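Local structure of dihydrodipicolinate synthase (Bacillus clausii KSM-K16, 3E96) at residues B[132-137]-B[158-163]. The protein probably acts as a 4-hydroxy-tetrahydrodipicolinate synthase, a lyase of the DapA family built on a TIM barrel. Numbering follows the deposited sequence.
Sequences IIEALD and APLQNL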
loop_
_atom_site.group_PDB
_atom_site.type_symbol
_atom_site.label_atom_id
_atom_site.label_comp_id
_atom_site.label_asym_id
_atom_site.label_seq_id
_atom_site.Cartn_x
_atom_site.Cartn_y
_atom_site.Cartn_z
ATOM N N ILE B 132 -4.838 17.419 1.007
ATOM C CA ILE B 132 -6.140 16.834 0.710
ATOM C C ILE B 132 -7.263 17.505 1.497
ATOM O O ILE B 132 -8.318 17.821 0.945
ATOM C CB ILE B 132 -6.136 15.319 1.012
ATOM C CG1 ILE B 132 -5.171 14.614 0.053
ATOM C CG2 ILE B 132 -7.554 14.753 0.898
ATOM C CD1 ILE B 132 -4.868 13.172 0.421
ATOM N N ILE B 133 -7.039 17.720 2.789
ATOM C CA ILE B 133 -8.051 18.352 3.629
ATOM C C ILE B 133 -8.345 19.780 3.166
ATOM O O ILE B 133 -9.505 20.178 3.066
ATOM C CB ILE B 133 -7.606 18.369 5.111
ATOM C CG1 ILE B 133 -7.526 16.931 5.634
ATOM C CG2 ILE B 133 -8.588 19.180 5.953
ATOM C CD1 ILE B 133 -6.973 16.819 7.033
ATOM N N GLU B 134 -7.302 20.549 2.872
ATOM C CA GLU B 134 -7.512 21.924 2.429
ATOM C C GLU B 134 -8.215 21.991 1.077
ATOM O O GLU B 134 -9.082 22.841 0.866
ATOM C CB GLU B 134 -6.181 22.684 2.373
ATOM C CG GLU B 134 -5.460 22.735 3.713
ATOM C CD GLU B 134 -4.333 23.753 3.750
ATOM O OE1 GLU B 134 -3.572 23.846 2.766
ATOM O OE2 GLU B 134 -4.197 24.455 4.774
ATOM N N ALA B 135 -7.856 21.092 0.165
ATOM C CA ALA B 135 -8.471 21.070 -1.157
ATOM C C ALA B 135 -9.947 20.685 -1.091
ATOM O O ALA B 135 -10.784 21.255 -1.796
ATOM C CB ALA B 135 -7.722 20.102 -2.074
ATOM N N LEU B 136 -10.273 19.720 -0.237
ATOM C CA LEU B 136 -11.653 19.266 -0.117
ATOM C C LEU B 136 -12.563 20.216 0.650
ATOM O O LEU B 136 -13.744 20.337 0.322
ATOM C CB LEU B 136 -11.706 17.885 0.543
ATOM C CG LEU B 136 -11.180 16.703 -0.277
ATOM C CD1 LEU B 136 -11.267 15.429 0.561
ATOM C CD2 LEU B 136 -11.995 16.554 -1.562
ATOM N N ASP B 137 -12.019 20.876 1.669
ATOM C CA ASP B 137 -12.809 21.795 2.486
ATOM C C ASP B 137 -14.091 21.059 2.876
ATOM O O ASP B 137 -15.205 21.546 2.665
ATOM C CB ASP B 137 -13.129 23.059 1.681
ATOM C CG ASP B 137 -13.804 24.130 2.517
ATOM O OD1 ASP B 137 -13.332 24.391 3.644
ATOM O OD2 ASP B 137 -14.798 24.720 2.042
ATOM N N ALA B 158 -3.859 19.109 13.616
ATOM C CA ALA B 158 -4.978 19.436 14.501
ATOM C C ALA B 158 -5.678 20.777 14.273
ATOM O O ALA B 158 -6.903 20.842 14.303
ATOM C CB ALA B 158 -4.532 19.333 15.956
ATOM N N PRO B 159 -4.915 21.860 14.045
ATOM C CA PRO B 159 -5.512 23.183 13.823
ATOM C C PRO B 159 -6.470 23.281 12.638
ATOM O O PRO B 159 -7.337 24.155 12.603
ATOM C CB PRO B 159 -4.291 24.086 13.646
ATOM C CG PRO B 159 -3.253 23.415 14.478
ATOM C CD PRO B 159 -3.449 21.962 14.118
ATOM N N LEU B 160 -6.314 22.398 11.658
ATOM C CA LEU B 160 -7.189 22.436 10.491
ATOM C C LEU B 160 -8.649 22.341 10.902
ATOM O O LEU B 160 -9.061 21.396 11.575
ATOM C CB LEU B 160 -6.843 21.301 9.522
ATOM C CG LEU B 160 -5.469 21.401 8.858
ATOM C CD1 LEU B 160 -5.194 20.122 8.065
ATOM C CD2 LEU B 160 -5.411 22.636 7.954
ATOM N N GLN B 161 -9.430 23.335 10.495
ATOM C CA GLN B 161 -10.848 23.376 10.821
ATOM C C GLN B 161 -11.607 22.125 10.397
ATOM O O GLN B 161 -12.497 21.660 11.108
ATOM C CB GLN B 161 -11.494 24.603 10.172
ATOM C CG GLN B 161 -11.231 25.886 10.929
ATOM C CD GLN B 161 -11.940 25.914 12.271
ATOM O OE1 GLN B 161 -11.594 26.699 13.153
ATOM N NE2 GLN B 161 -12.948 25.060 12.426
ATOM N N ASN B 162 -11.257 21.574 9.240
ATOM C CA ASN B 162 -11.956 20.397 8.753
ATOM C C ASN B 162 -11.442 19.045 9.225
ATOM O O ASN B 162 -11.961 18.011 8.810
ATOM C CB ASN B 162 -12.038 20.445 7.229
ATOM C CG ASN B 162 -13.074 21.439 6.748
ATOM O OD1 ASN B 162 -12.845 22.194 5.804
ATOM N ND2 ASN B 162 -14.233 21.437 7.400
ATOM N N LEU B 163 -10.422 19.036 10.078
ATOM C CA LEU B 163 -9.943 17.763 10.611
ATOM C C LEU B 163 -10.832 17.542 11.831
ATOM O O LEU B 163 -10.669 18.211 12.860
ATOM C CB LEU B 163 -8.473 17.840 11.036
ATOM C CG LEU B 163 -7.944 16.522 11.623
ATOM C CD1 LEU B 163 -7.945 15.447 10.542
ATOM C CD2 LEU B 163 -6.547 16.712 12.170
#
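Leu-160 meets the last turn of helix 122-136 with both of its methyls. Its CD1 lies 3.9 Å from CD1 of Ile-133, the two side chains crossing obliquely. Its CD2 approaches OE2 of Glu-134 at 3.9 Å, where the extended glutamate passes at about a right angle. A type I beta turn from Leu-160 to Leu-163, with Leu-163 N hydrogen-bonded to Leu-160 O (3.1 Å), brings three side chains onto the helix. Within it, Asn-162 and Ile-133 run past each other in opposite directions, CB of the asparagine 3.9 Å from CG2 of the isoleucine, a methyl set anti to the backbone N. The side-chain amide of Asn-162 lies beside Asp-137, the first residue past the helix, with positive phi; the amide and carboxylate planes are 65° apart. Leu-163 places its CD1 3.9 Å from CD1 of Ile-133. An alanine in place of Ile-133 would probably open a gap beside CD1 of Leu-160 and CD1 of Leu-163 and leave CB of Asn-162 without its methyl partner. Ile-133 also touches Ile-112 of strand 109-112, and Asn-162 shares a backbone hydrogen bond with Ser-140. The contact thus joins one barrel helix to the loop entering strand 163-168, neighbour packing characteristic of a TIM barrel's outer layer.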